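PDB 1OMO: alanine dehydrogenase from Archaeoglobus fulgidus, which catalyses the reversible NAD-dependent oxidative deamination of L-alanine to pyruvate and ammonium, working as a homodimer whose subunits each carry a Rossmann-type NAD domain. Local coordinates for residues Y43-E47 and K48-R52; D240-Q243 and A244-G247; H265-I268 and G269-I272; D277-S281 and D282-T286; T291-A294 and I295-V298. All coordinates share one frame; numbering follows the deposited sequence.

Contact 1. Residues Y43-E47 and K48-R52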
# COMPACT_ATOMS: atom_id res chain seq x y z
N TYR A 43 -0.30 -3.71 7.19
CA TYR A 43 -1.16 -3.16 8.23
C TYR A 43 -0.58 -1.94 8.88
O TYR A 43 0.63 -1.84 9.08
CB TYR A 43 -1.39 -4.19 9.32
CG TYR A 43 -2.04 -5.47 8.88
CD1 TYR A 43 -3.43 -5.62 8.91
CD2 TYR A 43 -1.27 -6.53 8.42
CE1 TYR A 43 -4.03 -6.81 8.49
CE2 TYR A 43 -1.85 -7.70 8.00
CZ TYR A 43 -3.23 -7.84 8.04
OH TYR A 43 -3.82 -8.99 7.61
N LEU A 44 -1.45 -1.02 9.22
CA LEU A 44 -1.09 0.19 9.92
C LEU A 44 -2.09 0.06 11.07
O LEU A 44 -3.29 0.28 10.87
CB LEU A 44 -1.43 1.40 9.07
CG LEU A 44 -0.46 2.58 9.09
CD1 LEU A 44 0.97 2.07 9.11
CD2 LEU A 44 -0.74 3.48 7.88
N GLU A 45 -1.62 -0.33 12.25
CA GLU A 45 -2.54 -0.50 13.38
C GLU A 45 -2.76 0.79 14.13
O GLU A 45 -1.82 1.54 14.36
CB GLU A 45 -2.01 -1.56 14.33
CG GLU A 45 -1.94 -2.93 13.70
CD GLU A 45 -3.32 -3.38 13.23
OE1 GLU A 45 -4.31 -3.10 13.93
OE2 GLU A 45 -3.41 -4.03 12.17
N PHE A 46 -4.01 1.06 14.49
CA PHE A 46 -4.34 2.26 15.24
C PHE A 46 -4.95 1.78 16.56
O PHE A 46 -5.14 0.57 16.75
CB PHE A 46 -5.37 3.12 14.48
CG PHE A 46 -4.95 3.46 13.08
CD1 PHE A 46 -5.79 3.16 12.01
CD2 PHE A 46 -3.70 4.04 12.81
CE1 PHE A 46 -5.39 3.42 10.71
CE2 PHE A 46 -3.29 4.30 11.51
CZ PHE A 46 -4.13 3.99 10.46
N GLU A 47 -5.25 2.71 17.48
CA GLU A 47 -5.82 2.25 18.74
C GLU A 47 -7.30 1.93 18.59
O GLU A 47 -7.77 0.96 19.15
CB GLU A 47 -5.62 3.32 19.83
CG GLU A 47 -5.61 2.76 21.24
CD GLU A 47 -5.22 3.81 22.27
OE1 GLU A 47 -6.12 4.28 23.01
OE2 GLU A 47 -4.03 4.16 22.34
N LYS A 48 -7.98 2.73 17.77
CA LYS A 48 -9.39 2.55 17.49
C LYS A 48 -9.69 1.75 16.20
O LYS A 48 -10.79 1.82 15.68
CB LYS A 48 -10.07 3.91 17.35
CG LYS A 48 -10.23 4.70 18.61
CD LYS A 48 -10.90 6.01 18.25
CE LYS A 48 -11.57 6.69 19.44
NZ LYS A 48 -12.32 7.90 18.98
N GLY A 49 -8.72 0.99 15.68
CA GLY A 49 -8.95 0.25 14.44
C GLY A 49 -7.68 0.19 13.60
O GLY A 49 -6.58 0.33 14.15
N ASP A 50 -7.82 -0.00 12.29
CA ASP A 50 -6.67 -0.08 11.38
C ASP A 50 -6.93 0.20 9.88
O ASP A 50 -8.05 0.40 9.46
CB ASP A 50 -5.99 -1.43 11.51
CG ASP A 50 -6.70 -2.53 10.71
OD1 ASP A 50 -7.74 -2.25 10.10
OD2 ASP A 50 -6.23 -3.68 10.68
N LEU A 51 -5.86 0.20 9.10
CA LEU A 51 -5.89 0.41 7.65
C LEU A 51 -4.97 -0.66 7.04
O LEU A 51 -3.96 -1.05 7.65
CB LEU A 51 -5.40 1.82 7.28
CG LEU A 51 -6.53 2.84 7.20
CD1 LEU A 51 -6.03 4.25 7.38
CD2 LEU A 51 -7.24 2.67 5.88
N ARG A 52 -5.34 -1.15 5.86
CA ARG A 52 -4.58 -2.19 5.18
C ARG A 52 -4.39 -1.84 3.73
O ARG A 52 -5.33 -1.36 3.10
CB ARG A 52 -5.33 -3.52 5.24
CG ARG A 52 -5.61 -3.94 6.63
CD ARG A 52 -6.56 -5.13 6.68
NE ARG A 52 -7.10 -5.24 8.03
CZ ARG A 52 -7.98 -6.15 8.41
NH1 ARG A 52 -8.41 -6.16 9.67
NH2 ARG A 52 -8.43 -7.05 7.54

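Contact 2. Residues D240-Q243 and A244-G247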
# COMPACT_ATOMS: atom_id res chain seq x y z
N ASP A 240 -5.06 -18.05 0.93
CA ASP A 240 -3.68 -17.75 0.76
C ASP A 240 -3.13 -18.35 2.01
O ASP A 240 -3.59 -18.04 3.10
CB ASP A 240 -3.51 -16.25 0.78
CG ASP A 240 -2.07 -15.85 0.79
OD1 ASP A 240 -1.52 -15.65 -0.30
OD2 ASP A 240 -1.47 -15.77 1.89
N LEU A 241 -2.16 -19.22 1.87
CA LEU A 241 -1.61 -19.85 3.04
C LEU A 241 -1.16 -18.86 4.12
O LEU A 241 -1.59 -18.97 5.28
CB LEU A 241 -0.46 -20.77 2.65
CG LEU A 241 0.17 -21.47 3.86
CD1 LEU A 241 -0.90 -22.20 4.68
CD2 LEU A 241 1.26 -22.43 3.37
N GLU A 242 -0.32 -17.89 3.77
CA GLU A 242 0.17 -16.97 4.79
C GLU A 242 -0.88 -16.06 5.44
O GLU A 242 -0.81 -15.79 6.64
CB GLU A 242 1.34 -16.15 4.25
CG GLU A 242 2.48 -16.02 5.28
CD GLU A 242 3.11 -17.36 5.73
OE1 GLU A 242 3.75 -17.37 6.80
OE2 GLU A 242 2.99 -18.39 5.02
N GLN A 243 -1.87 -15.61 4.67
CA GLN A 243 -2.91 -14.78 5.26
C GLN A 243 -3.83 -15.61 6.18
O GLN A 243 -4.39 -15.08 7.15
CB GLN A 243 -3.75 -14.11 4.18
CG GLN A 243 -2.95 -13.26 3.20
CD GLN A 243 -3.83 -12.43 2.30
OE1 GLN A 243 -3.33 -11.67 1.52
NE2 GLN A 243 -5.16 -12.57 2.42
N ALA A 244 -3.99 -16.89 5.88
CA ALA A 244 -4.85 -17.72 6.72
C ALA A 244 -4.13 -17.89 8.06
O ALA A 244 -4.74 -17.66 9.12
CB ALA A 244 -5.12 -19.09 6.06
N LYS A 245 -2.85 -18.25 8.01
CA LYS A 245 -2.01 -18.41 9.22
C LYS A 245 -2.17 -17.21 10.17
O LYS A 245 -2.46 -17.36 11.34
CB LYS A 245 -0.53 -18.48 8.85
CG LYS A 245 0.05 -19.85 8.49
CD LYS A 245 1.56 -19.65 8.19
CE LYS A 245 2.36 -20.93 8.02
NZ LYS A 245 3.64 -20.61 7.27
N HIS A 246 -1.95 -16.02 9.63
CA HIS A 246 -2.03 -14.78 10.39
C HIS A 246 -3.43 -14.36 10.90
O HIS A 246 -3.59 -13.96 12.06
CB HIS A 246 -1.43 -13.67 9.52
CG HIS A 246 -1.81 -12.28 9.94
ND1 HIS A 246 -1.09 -11.56 10.88
CD2 HIS A 246 -2.82 -11.48 9.54
CE1 HIS A 246 -1.65 -10.38 11.03
NE2 HIS A 246 -2.70 -10.30 10.23
N GLY A 247 -4.43 -14.45 10.04
CA GLY A 247 -5.76 -14.05 10.45
C GLY A 247 -6.98 -14.82 9.94
O GLY A 247 -8.10 -14.37 10.16

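Contact 3. Residues H265-I268 and G269-I272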
# COMPACT_ATOMS: atom_id res chain seq x y z
N HIS A 265 -4.64 -28.66 3.30
CA HIS A 265 -4.60 -29.46 2.09
C HIS A 265 -4.18 -28.74 0.79
O HIS A 265 -3.40 -29.28 0.00
CB HIS A 265 -5.96 -30.13 1.88
CG HIS A 265 -6.04 -30.94 0.63
ND1 HIS A 265 -7.07 -30.81 -0.29
CD2 HIS A 265 -5.19 -31.85 0.10
CE1 HIS A 265 -6.84 -31.59 -1.32
NE2 HIS A 265 -5.70 -32.23 -1.11
N ALA A 266 -4.70 -27.55 0.57
CA ALA A 266 -4.39 -26.83 -0.65
C ALA A 266 -4.91 -25.41 -0.55
O ALA A 266 -5.56 -25.08 0.42
CB ALA A 266 -5.07 -27.55 -1.82
N THR A 267 -4.62 -24.58 -1.55
CA THR A 267 -5.17 -23.23 -1.62
C THR A 267 -6.30 -23.45 -2.63
O THR A 267 -6.30 -24.42 -3.37
CB THR A 267 -4.19 -22.20 -2.22
OG1 THR A 267 -3.90 -22.56 -3.57
CG2 THR A 267 -2.89 -22.13 -1.43
N ILE A 268 -7.28 -22.56 -2.67
CA ILE A 268 -8.38 -22.74 -3.61
C ILE A 268 -7.91 -22.65 -5.07
O ILE A 268 -8.49 -23.28 -5.95
CB ILE A 268 -9.50 -21.71 -3.30
CG1 ILE A 268 -10.74 -22.01 -4.15
CG2 ILE A 268 -8.99 -20.30 -3.52
CD1 ILE A 268 -11.17 -23.42 -4.09
N GLY A 269 -6.85 -21.86 -5.32
CA GLY A 269 -6.30 -21.69 -6.66
C GLY A 269 -5.69 -23.00 -7.13
O GLY A 269 -5.82 -23.40 -8.29
N GLU A 270 -5.02 -23.70 -6.23
CA GLU A 270 -4.43 -24.95 -6.61
C GLU A 270 -5.51 -25.92 -7.03
O GLU A 270 -5.33 -26.67 -7.99
CB GLU A 270 -3.63 -25.55 -5.48
CG GLU A 270 -2.30 -24.88 -5.23
CD GLU A 270 -1.68 -25.39 -3.95
OE1 GLU A 270 -2.38 -25.39 -2.94
OE2 GLU A 270 -0.51 -25.80 -3.95
N VAL A 271 -6.64 -25.91 -6.32
CA VAL A 271 -7.72 -26.82 -6.67
C VAL A 271 -8.32 -26.43 -8.01
O VAL A 271 -8.55 -27.28 -8.87
CB VAL A 271 -8.84 -26.85 -5.60
CG1 VAL A 271 -10.01 -27.67 -6.09
CG2 VAL A 271 -8.32 -27.45 -4.29
N ILE A 272 -8.57 -25.15 -8.19
CA ILE A 272 -9.16 -24.72 -9.42
C ILE A 272 -8.21 -25.03 -10.59
O ILE A 272 -8.65 -25.47 -11.65
CB ILE A 272 -9.47 -23.21 -9.35
CG1 ILE A 272 -10.54 -22.97 -8.30
CG2 ILE A 272 -9.97 -22.71 -10.70
CD1 ILE A 272 -10.86 -21.53 -8.08

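Contact 4. Residues D277-S281 and D282-T286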
# COMPACT_ATOMS: atom_id res chain seq x y z
N ASP A 277 -6.19 -31.98 -5.57
CA ASP A 277 -7.55 -32.45 -5.63
C ASP A 277 -8.43 -31.62 -4.68
O ASP A 277 -7.95 -31.00 -3.73
CB ASP A 277 -7.57 -33.92 -5.24
CG ASP A 277 -6.69 -34.19 -4.05
OD1 ASP A 277 -7.23 -34.44 -2.95
OD2 ASP A 277 -5.44 -34.11 -4.22
N GLY A 278 -9.72 -31.57 -4.98
CA GLY A 278 -10.63 -30.86 -4.11
C GLY A 278 -11.26 -31.93 -3.25
O GLY A 278 -10.58 -32.76 -2.64
N ARG A 279 -12.57 -31.94 -3.19
CA ARG A 279 -13.28 -32.94 -2.41
C ARG A 279 -13.01 -34.29 -3.09
O ARG A 279 -13.08 -34.39 -4.32
CB ARG A 279 -14.76 -32.61 -2.44
CG ARG A 279 -15.66 -33.62 -1.79
CD ARG A 279 -17.02 -33.01 -1.47
NE ARG A 279 -17.51 -33.63 -0.26
CZ ARG A 279 -17.51 -33.08 0.94
NH1 ARG A 279 -17.96 -33.78 1.97
NH2 ARG A 279 -17.12 -31.82 1.13
N GLU A 280 -12.68 -35.32 -2.30
CA GLU A 280 -12.45 -36.64 -2.88
C GLU A 280 -13.44 -37.72 -2.42
O GLU A 280 -13.55 -38.75 -3.06
CB GLU A 280 -11.01 -37.11 -2.61
CG GLU A 280 -10.60 -38.35 -3.46
CD GLU A 280 -10.41 -38.06 -4.97
OE1 GLU A 280 -10.88 -38.91 -5.78
OE2 GLU A 280 -9.80 -37.02 -5.35
N SER A 281 -14.15 -37.49 -1.32
CA SER A 281 -15.13 -38.47 -0.85
C SER A 281 -16.37 -37.75 -0.38
O SER A 281 -16.34 -36.55 -0.19
CB SER A 281 -14.60 -39.31 0.32
OG SER A 281 -14.81 -38.65 1.55
N ASP A 282 -17.44 -38.49 -0.18
CA ASP A 282 -18.67 -37.89 0.27
C ASP A 282 -18.70 -37.68 1.77
O ASP A 282 -19.41 -36.83 2.26
CB ASP A 282 -19.85 -38.77 -0.12
CG ASP A 282 -20.12 -38.73 -1.60
OD1 ASP A 282 -19.98 -37.63 -2.16
OD2 ASP A 282 -20.48 -39.78 -2.18
N GLU A 283 -17.93 -38.48 2.48
CA GLU A 283 -17.89 -38.44 3.93
C GLU A 283 -17.14 -37.25 4.50
O GLU A 283 -17.56 -36.64 5.48
CB GLU A 283 -17.27 -39.74 4.46
CG GLU A 283 -18.12 -40.99 4.13
CD GLU A 283 -18.15 -41.35 2.63
OE1 GLU A 283 -19.26 -41.66 2.10
OE2 GLU A 283 -17.07 -41.33 1.98
N GLU A 284 -16.03 -36.88 3.87
CA GLU A 284 -15.22 -35.80 4.39
C GLU A 284 -15.87 -34.46 4.63
O GLU A 284 -16.87 -34.07 4.01
CB GLU A 284 -13.96 -35.61 3.52
CG GLU A 284 -14.18 -35.22 2.08
CD GLU A 284 -12.86 -35.12 1.33
OE1 GLU A 284 -12.84 -35.00 0.09
OE2 GLU A 284 -11.81 -35.15 2.00
N ILE A 285 -15.30 -33.76 5.60
CA ILE A 285 -15.76 -32.42 5.92
C ILE A 285 -14.77 -31.49 5.25
O ILE A 285 -13.58 -31.61 5.49
CB ILE A 285 -15.70 -32.13 7.44
CG1 ILE A 285 -16.74 -33.01 8.14
CG2 ILE A 285 -15.90 -30.60 7.68
CD1 ILE A 285 -16.82 -32.87 9.68
N THR A 286 -15.25 -30.60 4.38
CA THR A 286 -14.34 -29.66 3.72
C THR A 286 -14.51 -28.26 4.30
O THR A 286 -15.60 -27.90 4.78
CB THR A 286 -14.55 -29.62 2.15
OG1 THR A 286 -15.95 -29.45 1.85
CG2 THR A 286 -14.00 -30.88 1.49

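Contact 5. Residues T291-A294 and I295-V298. With NAD (nicotinamide-adenine-dinucleotide), chain D.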
# COMPACT_ATOMS: atom_id res chain seq x y z
N THR A 291 -9.82 -15.29 3.47
CA THR A 291 -9.26 -14.10 4.10
C THR A 291 -9.40 -12.84 3.27
O THR A 291 -9.27 -11.75 3.82
CB THR A 291 -7.74 -14.26 4.47
OG1 THR A 291 -6.95 -14.43 3.28
CG2 THR A 291 -7.52 -15.48 5.37
N GLY A 292 -9.65 -12.97 1.97
CA GLY A 292 -9.75 -11.79 1.08
C GLY A 292 -8.37 -11.47 0.48
O GLY A 292 -7.44 -11.09 1.20
N LEU A 293 -8.23 -11.62 -0.84
CA LEU A 293 -6.93 -11.38 -1.46
C LEU A 293 -6.91 -10.19 -2.42
O LEU A 293 -7.89 -9.94 -3.11
CB LEU A 293 -6.50 -12.64 -2.21
CG LEU A 293 -6.87 -14.03 -1.66
CD1 LEU A 293 -6.43 -15.10 -2.68
CD2 LEU A 293 -6.22 -14.28 -0.33
N ALA A 294 -5.79 -9.47 -2.48
CA ALA A 294 -5.72 -8.33 -3.39
C ALA A 294 -6.01 -8.75 -4.85
O ALA A 294 -6.60 -7.99 -5.61
CB ALA A 294 -4.35 -7.61 -3.29
N ILE A 295 -5.63 -9.95 -5.25
CA ILE A 295 -5.92 -10.32 -6.64
C ILE A 295 -7.42 -10.31 -6.92
O ILE A 295 -7.82 -10.03 -8.04
CB ILE A 295 -5.28 -11.69 -7.05
CG1 ILE A 295 -5.76 -12.82 -6.12
CG2 ILE A 295 -3.78 -11.58 -7.03
CD1 ILE A 295 -5.46 -14.22 -6.62
N GLN A 296 -8.25 -10.54 -5.91
CA GLN A 296 -9.71 -10.51 -6.10
C GLN A 296 -10.20 -9.06 -6.29
O GLN A 296 -11.08 -8.78 -7.11
CB GLN A 296 -10.48 -11.17 -4.91
CG GLN A 296 -10.12 -12.65 -4.67
CD GLN A 296 -10.65 -13.27 -3.34
OE1 GLN A 296 -10.43 -12.74 -2.26
NE2 GLN A 296 -11.30 -14.42 -3.44
N ASP A 297 -9.62 -8.13 -5.54
CA ASP A 297 -10.01 -6.72 -5.64
C ASP A 297 -9.57 -6.14 -7.01
O ASP A 297 -10.32 -5.43 -7.65
CB ASP A 297 -9.42 -5.92 -4.48
CG ASP A 297 -9.89 -6.42 -3.14
OD1 ASP A 297 -11.11 -6.57 -2.99
OD2 ASP A 297 -9.05 -6.67 -2.22
N VAL A 298 -8.36 -6.46 -7.47
CA VAL A 298 -7.94 -5.94 -8.78
C VAL A 298 -8.75 -6.56 -9.94
O VAL A 298 -9.26 -5.82 -10.81
CB VAL A 298 -6.44 -6.16 -9.03
CG1 VAL A 298 -6.06 -5.64 -10.43
CG2 VAL A 298 -5.63 -5.39 -7.97
PA NAD D . -21.93 -7.47 10.05
O1A NAD D . -21.64 -6.84 11.36
O2A NAD D . -22.99 -6.83 9.14
O5B NAD D . -22.28 -9.08 10.02
C5B NAD D . -21.91 -9.99 11.14
C4B NAD D . -23.24 -10.58 11.69
O4B NAD D . -22.76 -11.51 12.76
C3B NAD D . -24.21 -9.59 12.49
O3B NAD D . -25.58 -9.63 11.92
C2B NAD D . -24.15 -10.04 13.97
O2B NAD D . -25.23 -9.80 14.80
C1B NAD D . -23.73 -11.53 13.78
N9A NAD D . -23.01 -12.07 14.89
C8A NAD D . -22.03 -11.54 15.71
N7A NAD D . -21.59 -12.38 16.62
C5A NAD D . -22.25 -13.52 16.47
C6A NAD D . -22.17 -14.80 17.18
N6A NAD D . -21.37 -14.99 18.19
N1A NAD D . -23.03 -15.78 16.70
C2A NAD D . -23.88 -15.61 15.66
N3A NAD D . -23.99 -14.39 14.95
C4A NAD D . -23.14 -13.38 15.38
O3 NAD D . -20.64 -7.78 9.04
PN NAD D . -20.45 -8.41 7.47
O1N NAD D . -21.78 -8.95 7.04
O2N NAD D . -19.67 -7.40 6.64
O5D NAD D . -19.45 -9.70 7.89
C5D NAD D . -18.37 -9.20 8.91
C4D NAD D . -17.32 -10.23 9.17
O4D NAD D . -16.73 -10.64 7.82
C3D NAD D . -16.09 -9.74 10.00
O3D NAD D . -15.42 -10.82 10.68
C2D NAD D . -15.24 -9.12 8.88
O2D NAD D . -14.00 -8.66 9.28
C1D NAD D . -15.28 -10.30 7.80
N1N NAD D . -15.08 -10.00 6.34
C2N NAD D . -14.09 -10.89 5.73
C3N NAD D . -14.01 -10.77 4.29
C7N NAD D . -12.88 -11.76 3.62
O7N NAD D . -12.40 -11.44 2.50
N7N NAD D . -12.54 -12.90 4.30
C4N NAD D . -14.78 -9.92 3.47
C5N NAD D . -15.73 -9.10 4.21
C6N NAD D . -15.87 -9.15 5.60

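Contact 1. Residues Y43-E47 and K48-R52
Lys-48 forms with Glu-47 the exposed bend that lets Gly-49 O turn back to accept from Phe-46 N at 2.7 Å; its chain is extended, and NZ makes a long, weak ion pair with Glu-91 of the second subunit. Gly-49 has backbone angles (phi 145°, psi -157°) that would jam a side chain against the preceding carbonyl, so glycine belongs here. This antiparallel beta hairpin joins strands 42-45 and 50-58 of the mixed sheet, with Leu-44 and Leu-51 as its hydrogen-bonded pair. At Asp-50, paired with Glu-45, the two side chains lie side by side, pointing the same way, with their carboxylates turned against each other. Asp-50 OD2 comes within 3.2 Å of Glu-45 OE2, a like-charge approach probably eased by Arg-52 NE, which meets Asp-50 OD2 at 3.2 Å in a salt bridge. Leu-51 turns to the other side of the sheet, where its CD1 lies 3.5 Å from Phe-46 CE1, near the ring plane. That ring also meets His-57 of the second subunit edge-to-face. Arg-52 extends from CG to NE past Tyr-43, whose CE1 sits over one face of the guanidinium, 3.5 Å from Arg-52 NE, the planes 60° apart. A leucine in place of Arg-52 would probably leave Asp-50 without its salt-bridge mate beside the Glu-45 carboxylate, and Tyr-43 without the flat group beside its ring edge.

Contact 2. Residues D240-Q243 and A244-G247
Lys-245 reaches back along the first turn of helix 241-247 to Glu-242, three residues earlier. Its CB lies 3.5 Å from Glu-242 O and its CG 3.7 Å from Leu-241 O, so the root of the chain runs over backbone carbonyls. From CG onward the chain is extended, which carries CD to 3.5 Å from Glu-242 OE1. CE lies about equally far, 4.0 Å, from Glu-242 OE1 and OE2. NZ then straddles the carboxylate, 3.3 Å from Glu-242 OE1 and 3.2 Å from Glu-242 OE2, meeting both oxygens on their syn sides about 20° out of plane, a forked salt bridge. Glu-242 bends at chi2 (61°) to bring its carboxylate to the ammonium. An alanine in place of Lys-245 would probably leave the Glu-242 carboxylate without its charged mate and free to turn. Asp-240, at the N-cap, accepts from Gln-243 N through the anti lone pair of OD2, while Asp-240 O takes Ala-244 N at 3.0 Å. Small Ala-244 suits its buried side of the helix. Gln-243 reaches the loop before helix 294-311, its NE2 donating to Thr-291 OG1 and Gly-292 O; the ring of His-246 meets that of Tyr-43 on strand 42-45.

Contact 3. Residues H265-I268 and G269-I272
Thr-267 sets its OG1 between its own backbone N and carbonyl carbon (chi1 62°), while Glu-270 swings CG beside its backbone N (chi1 -75°), and these two choices let each side chain reach the other's main chain. Thr-267 OG1 accepts from Glu-270 N at 3.1 Å. In return Glu-270 OE1 takes Thr-267 N at 2.8 Å, the donor arriving nearly in line with the C-O bond. The two side chains cross at about a right angle, with Thr-267 OG1 3.3 Å from Glu-270 CG. Each residue type fits its post: threonine has a short hydroxyl that reaches forward to a first-turn amide, and glutamate has the length to reach back to the amide where the strand stops. Apolar contacts accompany the polar pair. Ala-266 CB rests 4.1 Å from Val-271 CG2, and Ile-268 CG1 lies 4.0 Å from Ile-272 CD1, one helical turn on. Ile-272 N donates to Ile-268 O at 2.9 Å, whereas the bond from Val-271 N to Thr-267 O is weak. Both isoleucines touch Phe-28 of helix 17-32, and Ile-272 also touches Ile-115 and Tyr-119 of helix 102-120. With Thr-267 as N-cap, the reciprocal bonds make a classic capping box, placed where 264-267, an outermost strand of the parallel Rossmann-type sheet, passes directly into helix 268-273.

Contact 4. Residues D277-S281 and D282-T286
The loop that leads from helix 268-273 into strand 285-289 of the parallel Rossmann-type sheet folds back on itself here, in a turn closed by reciprocal side-chain to main-chain bonds between Ser-281 and Glu-284. Ser-281 OG accepts from Glu-284 N at 3.2 Å in a fairly straight bond, and more weakly from Glu-283 N. The return bond runs from Ser-281 N to Glu-284 OE1 at 3.1 Å, with the donor standing above the carboxylate, 55° out of its plane. Glu-284 can do this because its CG takes the crowded position between backbone N and carbonyl carbon (chi1 62°) and the chain beyond is extended, sending the carboxylate back to the amides of Glu-280 and Ser-281. A small hydroxyl and a long acid are what such an exchange needs. Glu-280 N approaches Glu-284 OE1 so closely as modelled that its exact geometry is doubtful. Lys-235 on strand 234-238 forms a salt bridge with the same oxygen, so several donors converge there and would probably stabilise its negative charge. Arg-279 runs past Glu-284 in the opposite direction, its guanidinium and the carboxylate 70° apart in plane. The arginine spans the loop: its NH2 bonds to Leu-120 O, and NH1 makes a weak bond to Asp-282 O. Thr-286 OG1, hydrogen-bonded to His-212 ND1, lies at the guanidinium edge, while Glu-284 CG sits over one guanidinium face, 4.0 Å above its plane.

Contact 5. Residues T291-A294 and I295-V298
Gln-296 turns its side chain back to the residue that precedes its own helix: OE1 accepts from Leu-293 N at 2.8 Å in a nearly straight bond. Leu-293 is the N-cap residue but has no polar side chain to accept an amide, so the side-chain bond runs one way only and no capping box forms. The amide gets there with CG beside the backbone N (chi1 -60°), a chain extended beyond CG, and a final twist that points OE1 at the loop. There it also lies 3.5 Å from Gly-292 CA. Main-chain bonds then start helix 294-311: Gln-296 N donates to Leu-293 O at 2.9 Å, and Val-298 N to Ala-294 O at 3.0 Å. Leu-293 and Ile-295 lie side by side, CB of the first 4.0 Å from CG1 of the second, and both pack on Met-38. Gly-292 belongs to the NAD pocket. Its CA stands 3.0 Å from O7N of the nicotinamide carboxamide, and a side chain would collide with that oxygen as well as with the preceding carbonyl, which leaves glycine as the fitting residue. One turn into the helix, Asp-297 forms salt bridges through OD1 with Arg-108, an NAD-binding residue, and through OD2 with Lys-65, the inferred proton donor/acceptor. The bonds are consistent with the helix start holding together, on one short piece of chain, the glycine against the carboxamide and the aspartate that reaches Arg-108 and Lys-65.

Overall arrangement
Contact 5 is fully buried, contacts 1 to 3 are partly buried, and contact 4 lies at the surface, away from the annotated sites. Contact 1 belongs to the mixed sheet and faces the second subunit; contacts 3 and 4 lie about the parallel sheet and touch through Val-271 and Gly-278. Contact 2 bridges contacts 1 and 5, by ring packing on one side and hydrogen bonds on the other. Helix starts recur, capped by aspartate and threonine side chains in contacts 2 and 3, while in contact 5 a first-turn glutamine bonds the N-cap amide. The charged pair of contact 2 is largely exposed and that of contact 1 partly buried; in contact 5 charges meet at the active site.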